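PDB 2J2M: catalase from Exiguobacterium oxidotolerans, which probably catalyses the breakdown of hydrogen peroxide to water and molecular oxygen at a haem iron, working as a four-subunit assembly. Local coordinates for residues I347-P355 with D369-Q377; M72-L81 with W203-V211. All blocks are in the same frame, centred on the assembly; numbering follows the deposited sequence.

Interaction 1 of 2, residues I347-P355 with D369-Q377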
loop_
_atom_site.group_PDB
_atom_site.type_symbol
_atom_site.label_atom_id
_atom_site.label_comp_id
_atom_site.label_asym_id
_atom_site.label_seq_id
_atom_site.Cartn_x
_atom_site.Cartn_y
_atom_site.Cartn_z
ATOM N N ILE A 347 -7.511 1.331 5.867
ATOM C CA ILE A 347 -8.576 1.675 4.936
ATOM C C ILE A 347 -7.953 2.553 3.889
ATOM O O ILE A 347 -8.303 2.452 2.716
ATOM C CB ILE A 347 -9.766 2.428 5.622
ATOM C CG1 ILE A 347 -10.236 1.708 6.889
ATOM C CG2 ILE A 347 -10.942 2.586 4.659
ATOM C CD1 ILE A 347 -11.060 2.617 7.830
ATOM N N GLY A 348 -7.029 3.424 4.309
ATOM C CA GLY A 348 -6.351 4.338 3.392
ATOM C C GLY A 348 -6.252 5.785 3.878
ATOM O O GLY A 348 -6.983 6.195 4.781
ATOM N N PRO A 349 -5.309 6.557 3.301
ATOM C CA PRO A 349 -5.123 7.959 3.656
ATOM C C PRO A 349 -6.364 8.843 3.528
ATOM O O PRO A 349 -6.537 9.770 4.328
ATOM C CB PRO A 349 -4.006 8.401 2.703
ATOM C CG PRO A 349 -3.236 7.129 2.460
ATOM C CD PRO A 349 -4.300 6.109 2.322
ATOM N N ASN A 350 -7.223 8.561 2.546
ATOM C CA ASN A 350 -8.449 9.325 2.365
ATOM C C ASN A 350 -9.676 8.543 2.893
ATOM O O ASN A 350 -10.795 8.686 2.375
ATOM C CB ASN A 350 -8.610 9.693 0.885
ATOM C CG ASN A 350 -7.648 10.776 0.444
ATOM O OD1 ASN A 350 -7.411 11.714 1.177
ATOM N ND2 ASN A 350 -7.083 10.646 -0.757
ATOM N N TYR A 351 -9.467 7.724 3.932
ATOM C CA TYR A 351 -10.528 6.908 4.468
ATOM C C TYR A 351 -11.759 7.733 4.854
ATOM O O TYR A 351 -12.883 7.256 4.731
ATOM C CB TYR A 351 -10.021 6.063 5.636
ATOM C CG TYR A 351 -9.878 6.751 6.996
ATOM C CD1 TYR A 351 -10.930 6.720 7.943
ATOM C CD2 TYR A 351 -8.710 7.406 7.341
ATOM C CE1 TYR A 351 -10.798 7.315 9.199
ATOM C CE2 TYR A 351 -8.571 8.019 8.587
ATOM C CZ TYR A 351 -9.609 7.964 9.520
ATOM O OH TYR A 351 -9.440 8.577 10.770
ATOM N N GLN A 352 -11.540 8.971 5.297
ATOM C CA GLN A 352 -12.636 9.863 5.680
ATOM C C GLN A 352 -13.520 10.332 4.519
ATOM O O GLN A 352 -14.569 10.936 4.760
ATOM C CB GLN A 352 -12.118 11.074 6.475
ATOM C CG GLN A 352 -12.196 10.880 8.011
ATOM C CD GLN A 352 -13.572 10.431 8.474
ATOM O OE1 GLN A 352 -13.749 9.298 8.915
ATOM N NE2 GLN A 352 -14.553 11.309 8.359
ATOM N N GLN A 353 -13.104 10.053 3.277
ATOM C CA GLN A 353 -13.912 10.363 2.093
ATOM C C GLN A 353 -14.915 9.264 1.691
ATOM O O GLN A 353 -15.805 9.492 0.877
ATOM C CB GLN A 353 -13.004 10.666 0.910
ATOM C CG GLN A 353 -11.969 11.811 1.095
ATOM C CD GLN A 353 -11.216 12.082 -0.195
ATOM O OE1 GLN A 353 -11.417 11.368 -1.217
ATOM N NE2 GLN A 353 -10.323 13.090 -0.169
ATOM N N LEU A 354 -14.750 8.063 2.234
ATOM C CA LEU A 354 -15.656 6.948 1.952
ATOM C C LEU A 354 -17.067 7.200 2.473
ATOM O O LEU A 354 -17.220 7.665 3.594
ATOM C CB LEU A 354 -15.114 5.648 2.575
ATOM C CG LEU A 354 -13.884 5.034 1.872
ATOM C CD1 LEU A 354 -13.442 3.837 2.646
ATOM C CD2 LEU A 354 -14.143 4.673 0.384
ATOM N N PRO A 355 -18.099 6.888 1.671
ATOM C CA PRO A 355 -19.503 7.103 2.111
ATOM C C PRO A 355 -19.839 6.791 3.594
ATOM O O PRO A 355 -20.488 7.602 4.269
ATOM C CB PRO A 355 -20.308 6.220 1.140
ATOM C CG PRO A 355 -19.456 6.300 -0.152
ATOM C CD PRO A 355 -18.024 6.317 0.304
ATOM N N ASP A 369 -4.907 15.852 -2.009
ATOM C CA ASP A 369 -4.183 14.719 -2.610
ATOM C C ASP A 369 -4.361 13.412 -1.823
ATOM O O ASP A 369 -5.467 13.139 -1.321
ATOM C CB ASP A 369 -2.691 15.064 -2.830
ATOM C CG ASP A 369 -2.464 16.256 -3.797
ATOM O OD1 ASP A 369 -1.294 16.486 -4.154
ATOM O OD2 ASP A 369 -3.407 16.957 -4.229
ATOM N N GLY A 370 -3.288 12.620 -1.704
ATOM C CA GLY A 370 -3.363 11.281 -1.091
ATOM C C GLY A 370 -4.023 10.250 -2.011
ATOM O O GLY A 370 -4.880 10.591 -2.844
ATOM N N ALA A 371 -3.634 8.981 -1.864
ATOM C CA ALA A 371 -4.080 7.916 -2.758
ATOM C C ALA A 371 -5.602 7.874 -2.880
ATOM O O ALA A 371 -6.336 8.057 -1.908
ATOM C CB ALA A 371 -3.543 6.558 -2.309
ATOM N N MET A 372 -6.054 7.641 -4.106
ATOM C CA MET A 372 -7.455 7.472 -4.412
ATOM C C MET A 372 -8.255 8.686 -3.942
ATOM O O MET A 372 -9.118 8.562 -3.075
ATOM C CB MET A 372 -7.955 6.148 -3.817
ATOM C CG MET A 372 -7.353 4.913 -4.506
ATOM S SD MET A 372 -7.991 4.688 -6.192
ATOM C CE MET A 372 -9.740 4.584 -5.810
ATOM N N PRO A 373 -7.958 9.866 -4.521
ATOM C CA PRO A 373 -8.502 11.154 -4.121
ATOM C C PRO A 373 -9.930 11.421 -4.632
ATOM O O PRO A 373 -10.192 12.457 -5.244
ATOM C CB PRO A 373 -7.514 12.130 -4.765
ATOM C CG PRO A 373 -7.122 11.457 -6.018
ATOM C CD PRO A 373 -7.024 10.021 -5.659
ATOM N N PHE A 374 -10.851 10.517 -4.343
ATOM C CA PHE A 374 -12.206 10.600 -4.904
ATOM C C PHE A 374 -13.004 11.908 -4.689
ATOM O O PHE A 374 -13.733 12.322 -5.589
ATOM C CB PHE A 374 -13.038 9.404 -4.470
ATOM C CG PHE A 374 -14.025 8.969 -5.506
ATOM C CD1 PHE A 374 -13.771 7.857 -6.287
ATOM C CD2 PHE A 374 -15.206 9.703 -5.729
ATOM C CE1 PHE A 374 -14.693 7.463 -7.262
ATOM C CE2 PHE A 374 -16.140 9.328 -6.708
ATOM C CZ PHE A 374 -15.894 8.209 -7.474
ATOM N N LYS A 375 -12.876 12.524 -3.507
ATOM C CA LYS A 375 -13.558 13.785 -3.160
ATOM C C LYS A 375 -12.559 14.957 -3.000
ATOM O O LYS A 375 -12.712 15.829 -2.113
ATOM C CB LYS A 375 -14.414 13.624 -1.875
ATOM C CG LYS A 375 -15.643 12.686 -1.987
ATOM C CD LYS A 375 -16.887 13.367 -2.570
ATOM C CE LYS A 375 -17.930 13.749 -1.500
ATOM N NZ LYS A 375 -17.872 15.181 -1.049
ATOM N N GLN A 376 -11.524 14.953 -3.836
ATOM C CA GLN A 376 -10.572 16.065 -3.912
ATOM C C GLN A 376 -11.298 17.416 -4.009
ATOM O O GLN A 376 -12.139 17.615 -4.888
ATOM C CB GLN A 376 -9.655 15.867 -5.131
ATOM C CG GLN A 376 -8.517 16.893 -5.293
ATOM C CD GLN A 376 -7.293 16.513 -4.491
ATOM O OE1 GLN A 376 -7.398 16.166 -3.312
ATOM N NE2 GLN A 376 -6.121 16.561 -5.130
ATOM N N GLN A 377 -10.986 18.326 -3.090
ATOM C CA GLN A 377 -11.449 19.717 -3.181
ATOM C C GLN A 377 -10.633 20.388 -4.282
ATOM O O GLN A 377 -9.411 20.312 -4.303
ATOM C CB GLN A 377 -11.295 20.437 -1.831
ATOM C CG GLN A 377 -12.093 19.765 -0.669
ATOM C CD GLN A 377 -11.661 20.236 0.722
ATOM O OE1 GLN A 377 -12.312 21.091 1.342
ATOM N NE2 GLN A 377 -10.551 19.672 1.219
HETATM O O HOH W 1 -6.763 6.583 0.381
HETATM O O HOH W 2 -7.861 14.171 -1.499
#
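In the long wrapping loop that follows helix 330-346, Asn-350 and Gln-353 reach from the turn-rich segment 347-355 to grip the backbone of the irregular segment 369-377. A primary amide suits both places, because it can give and take hydrogen bonds with a chain that forms no regular strand. Asn-350 ND2 donates to Asp-369 O at 3.0 Å, nearly straight (161°) and in the plane of its own amide. The same ND2 gives a more bent bond to Ala-371 O at 2.9 Å, arriving above that carbonyl plane, while water 1 links Ala-371 O back to Asn-350 N. The other end of the side chain, OD1, accepts from His-44 of the second subunit, so both ends of the amide fix its rotation. Gly-370, at positive phi, suits its place next to this amide, since a CB there would come tightly against Asn-350 ND2.

Gln-353 reaches farther, its chain extended beyond CG (chi2 -175°). Its OE1 takes the backbone N of Lys-375 at 3.0 Å in a straight bond (168°), the donor standing above the amide carbonyl plane, and Lys-375 CB packs beside Gln-353 CD at 3.9 Å. Gln-353 NE2 donates to water 2 at 3.0 Å, and this water in turn donates hydrogen bonds to Asp-369 O and Gln-376 OE1. Gln-376 OE1 also accepts from Asp-369 N at 2.8 Å, on a lone pair in the carbonyl plane, and so helps close the 369-377 loop on itself. Phe-374 stacks on Phe-374 of the second subunit, and Gln-376 NE2 bonds Asn-305 of that subunit. Here side-chain amides bonded to backbone hold in shape a long loop that packs on a neighbouring subunit, a feature characteristic of the interwoven tetramer of haem catalases.

Interaction 2 of 2, residues M72-L81 with W203-V211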
loop_
_atom_site.group_PDB
_atom_site.type_symbol
_atom_site.label_atom_id
_atom_site.label_comp_id
_atom_site.label_asym_id
_atom_site.label_seq_id
_atom_site.Cartn_x
_atom_site.Cartn_y
_atom_site.Cartn_z
ATOM N N MET A 72 -29.071 18.263 27.466
ATOM C CA MET A 72 -27.828 18.074 28.220
ATOM C C MET A 72 -27.054 19.392 28.259
ATOM O O MET A 72 -25.856 19.431 28.603
ATOM C CB MET A 72 -26.970 16.954 27.590
ATOM C CG MET A 72 -27.509 15.528 27.755
ATOM S SD MET A 72 -27.420 14.971 29.487
ATOM C CE MET A 72 -29.167 14.785 29.857
ATOM N N LYS A 73 -27.757 20.479 27.929
ATOM C CA LYS A 73 -27.144 21.800 27.840
ATOM C C LYS A 73 -26.467 22.268 29.141
ATOM O O LYS A 73 -25.520 23.032 29.094
ATOM C CB LYS A 73 -28.158 22.843 27.335
ATOM C CG LYS A 73 -29.262 23.205 28.315
ATOM C CD LYS A 73 -30.002 24.486 27.856
ATOM C CE LYS A 73 -31.543 24.364 28.056
ATOM N NZ LYS A 73 -31.934 23.276 29.035
ATOM N N LYS A 74 -26.987 21.824 30.278
ATOM C CA LYS A 74 -26.370 21.992 31.595
ATOM C C LYS A 74 -24.890 21.570 31.583
ATOM O O LYS A 74 -24.037 22.258 32.146
ATOM C CB LYS A 74 -27.147 21.134 32.595
ATOM C CG LYS A 74 -26.774 21.256 34.082
ATOM C CD LYS A 74 -27.769 20.396 34.935
ATOM C CE LYS A 74 -27.154 19.914 36.218
ATOM N NZ LYS A 74 -28.088 19.218 37.141
ATOM N N TYR A 75 -24.609 20.475 30.886
ATOM C CA TYR A 75 -23.289 19.821 30.859
ATOM C C TYR A 75 -22.472 19.990 29.563
ATOM O O TYR A 75 -21.246 19.959 29.597
ATOM C CB TYR A 75 -23.459 18.316 31.110
ATOM C CG TYR A 75 -24.079 17.928 32.425
ATOM C CD1 TYR A 75 -25.155 17.062 32.462
ATOM C CD2 TYR A 75 -23.576 18.415 33.644
ATOM C CE1 TYR A 75 -25.716 16.666 33.672
ATOM C CE2 TYR A 75 -24.144 18.041 34.861
ATOM C CZ TYR A 75 -25.211 17.166 34.866
ATOM O OH TYR A 75 -25.779 16.765 36.054
ATOM N N THR A 76 -23.143 20.099 28.425
ATOM C CA THR A 76 -22.437 20.214 27.179
ATOM C C THR A 76 -23.160 21.117 26.208
ATOM O O THR A 76 -24.393 21.185 26.193
ATOM C CB THR A 76 -22.125 18.829 26.475
ATOM O OG1 THR A 76 -21.337 19.063 25.288
ATOM C CG2 THR A 76 -23.403 18.082 26.078
ATOM N N LYS A 77 -22.360 21.781 25.388
ATOM C CA LYS A 77 -22.857 22.636 24.331
ATOM C C LYS A 77 -22.811 21.881 23.008
ATOM O O LYS A 77 -22.832 22.509 21.948
ATOM C CB LYS A 77 -22.040 23.929 24.233
ATOM C CG LYS A 77 -20.549 23.682 24.097
ATOM C CD LYS A 77 -19.815 24.881 23.479
ATOM C CE LYS A 77 -18.331 24.678 23.553
ATOM N NZ LYS A 77 -17.667 25.924 23.134
ATOM N N ALA A 78 -22.732 20.548 23.071
ATOM C CA ALA A 78 -22.824 19.715 21.880
ATOM C C ALA A 78 -24.145 20.008 21.205
ATOM O O ALA A 78 -25.204 19.865 21.840
ATOM C CB ALA A 78 -22.736 18.250 22.240
ATOM N N ALA A 79 -24.071 20.429 19.933
ATOM C CA ALA A 79 -25.250 20.839 19.141
ATOM C C ALA A 79 -26.399 19.838 19.157
ATOM O O ALA A 79 -27.556 20.222 19.400
ATOM C CB ALA A 79 -24.860 21.144 17.707
ATOM N N PHE A 80 -26.099 18.559 18.923
ATOM C CA PHE A 80 -27.177 17.581 18.827
ATOM C C PHE A 80 -27.897 17.322 20.158
ATOM O O PHE A 80 -29.011 16.814 20.173
ATOM C CB PHE A 80 -26.722 16.284 18.138
ATOM C CG PHE A 80 -26.004 15.308 19.046
ATOM C CD1 PHE A 80 -24.624 15.440 19.305
ATOM C CD2 PHE A 80 -26.694 14.232 19.606
ATOM C CE1 PHE A 80 -23.959 14.517 20.117
ATOM C CE2 PHE A 80 -26.041 13.309 20.409
ATOM C CZ PHE A 80 -24.674 13.455 20.673
ATOM N N LEU A 81 -27.268 17.707 21.263
ATOM C CA LEU A 81 -27.799 17.388 22.590
ATOM C C LEU A 81 -28.524 18.542 23.273
ATOM O O LEU A 81 -28.889 18.436 24.444
ATOM C CB LEU A 81 -26.666 16.872 23.480
ATOM C CG LEU A 81 -26.473 15.447 24.028
ATOM C CD1 LEU A 81 -27.250 14.347 23.295
ATOM C CD2 LEU A 81 -24.964 15.125 24.157
ATOM N N TRP A 203 -17.098 17.001 29.214
ATOM C CA TRP A 203 -18.122 17.768 28.535
ATOM C C TRP A 203 -18.024 19.186 29.078
ATOM O O TRP A 203 -17.914 19.394 30.303
ATOM C CB TRP A 203 -19.487 17.178 28.821
ATOM C CG TRP A 203 -19.843 15.943 28.014
ATOM C CD1 TRP A 203 -19.024 15.222 27.177
ATOM C CD2 TRP A 203 -21.114 15.277 28.000
ATOM N NE1 TRP A 203 -19.711 14.168 26.635
ATOM C CE2 TRP A 203 -20.997 14.176 27.117
ATOM C CE3 TRP A 203 -22.352 15.525 28.621
ATOM C CZ2 TRP A 203 -22.079 13.313 26.841
ATOM C CZ3 TRP A 203 -23.408 14.659 28.369
ATOM C CH2 TRP A 203 -23.267 13.562 27.490
ATOM N N VAL A 204 -18.018 20.147 28.159
ATOM C CA VAL A 204 -17.901 21.561 28.459
ATOM C C VAL A 204 -19.199 22.209 27.978
ATOM O O VAL A 204 -19.637 21.930 26.849
ATOM C CB VAL A 204 -16.730 22.177 27.669
ATOM C CG1 VAL A 204 -16.525 23.640 28.038
ATOM C CG2 VAL A 204 -15.432 21.373 27.882
ATOM N N ASN A 205 -19.825 23.045 28.820
ATOM C CA ASN A 205 -21.033 23.782 28.395
ATOM C C ASN A 205 -20.721 25.133 27.773
ATOM O O ASN A 205 -19.537 25.494 27.585
ATOM C CB ASN A 205 -22.128 23.882 29.493
ATOM C CG ASN A 205 -21.676 24.665 30.721
ATOM O OD1 ASN A 205 -20.838 25.568 30.642
ATOM N ND2 ASN A 205 -22.223 24.301 31.865
ATOM N N ALA A 206 -21.796 25.864 27.446
ATOM C CA ALA A 206 -21.716 27.106 26.680
ATOM C C ALA A 206 -20.947 28.184 27.427
ATOM O O ALA A 206 -20.418 29.116 26.816
ATOM C CB ALA A 206 -23.094 27.599 26.330
ATOM N N HIS A 207 -20.872 28.049 28.747
ATOM C CA HIS A 207 -20.092 28.979 29.551
ATOM C C HIS A 207 -18.679 28.492 29.884
ATOM O O HIS A 207 -17.911 29.200 30.540
ATOM C CB HIS A 207 -20.875 29.432 30.787
ATOM C CG HIS A 207 -21.467 30.796 30.625
ATOM N ND1 HIS A 207 -22.666 31.016 29.974
ATOM C CD2 HIS A 207 -20.998 32.020 30.982
ATOM C CE1 HIS A 207 -22.920 32.318 29.953
ATOM N NE2 HIS A 207 -21.921 32.949 30.552
ATOM N N GLY A 208 -18.322 27.306 29.413
ATOM C CA GLY A 208 -16.967 26.812 29.619
ATOM C C GLY A 208 -16.729 26.097 30.939
ATOM O O GLY A 208 -15.587 25.899 31.336
ATOM N N ASN A 209 -17.807 25.712 31.622
ATOM C CA ASN A 209 -17.699 24.791 32.743
ATOM C C ASN A 209 -17.510 23.366 32.252
ATOM O O ASN A 209 -18.329 22.847 31.471
ATOM C CB ASN A 209 -18.950 24.827 33.631
ATOM C CG ASN A 209 -18.750 24.067 34.930
ATOM O OD1 ASN A 209 -17.773 24.302 35.643
ATOM N ND2 ASN A 209 -19.654 23.138 35.232
ATOM N N THR A 210 -16.458 22.713 32.729
ATOM C CA THR A 210 -16.251 21.310 32.335
ATOM C C THR A 210 -16.568 20.320 33.443
ATOM O O THR A 210 -16.229 20.554 34.580
ATOM C CB THR A 210 -14.892 21.052 31.560
ATOM O OG1 THR A 210 -14.350 19.769 31.880
ATOM C CG2 THR A 210 -13.869 22.123 31.839
ATOM N N VAL A 211 -17.292 19.252 33.104
ATOM C CA VAL A 211 -17.463 18.112 34.018
ATOM C C VAL A 211 -16.853 16.842 33.399
ATOM O O VAL A 211 -16.762 16.732 32.168
ATOM C CB VAL A 211 -18.976 17.857 34.377
ATOM C CG1 VAL A 211 -19.555 19.006 35.222
ATOM C CG2 VAL A 211 -19.828 17.660 33.097
HETATM O O HOH W 3 -24.323 24.375 27.229
HETATM O O HOH W 4 -21.600 22.202 34.141
HETATM O O HOH W 5 -20.383 21.001 31.904
HETATM O O HOH W 6 -17.402 26.637 25.759
#
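Trp-203 presents one face of its indole to Thr-76, whose CG2 makes a CH-pi contact 4.2 Å from the centroid of the six-membered ring. Round the edge of the same ring lie Tyr-75 CB, 3.9 Å from Trp-203 CE3, and Met-72 SD, 4.2 Å from Trp-203 CZ3. Leu-81 CD2 comes within 4.1 Å of Trp-203 CH2, so a broad, flat residue serves four neighbours at once. Beside it, Tyr-75 CD2 meets Val-211 CG2 at 3.9 Å.

The backbones join too: Lys-77 N donates to Val-204 O at 3.1 Å, and Thr-76 CA lends a CA-H...O contact to that oxygen. Trp-203 and Val-211 pair across the hairpin of strands 201-204 and 210-219, part of the antiparallel sheet of the catalase beta-barrel, and the loop 72-81 lies against this hairpin and its turn.

At the turn, Asn-205 ND2 gives Lys-74 O a short, straight bond of 2.7 Å (172°), with the oxygen in its amide plane. With chi1 at 63°, CG is tucked over the backbone, flanked by N and C, and OD1 turns back to accept His-207 N, as an Asx turn, and Asn-209 N, from opposite faces of the amide. An alanine here is likely to leave Lys-74 O without this donor and the turn without the acceptor that ties its two backbone N-H groups.

Farther out, Thr-76 OG1 accepts from Ala-78 N in an ST turn and also bonds Gly-323 O, while Tyr-75 OH bonds Gln-292 and Val-262 of strand 257-265 touches both Met-72 and Trp-203.

How the interactions relate
Along the chain the two contacts come in series, interaction 2 closing before interaction 1 opens, and all four segments belong to the catalase family region of the chain. Between the centres of the two contacts the distance is 32 Å, and between their nearest atoms about 15 Å, so they do not touch. Interaction 2 ties a loop between strands 59-68 and 87-95 to a hairpin of the antiparallel sheet, within one subunit. Interaction 1 lies beyond helix 330-346, in the irregular stretch before strand 403-404, where a second subunit joins in. Between them the chain passes through strand 324-326, which pairs with strand 201-204 of interaction 2. One contact thus fastens the barrel's periphery, the other a loop engaged in assembly.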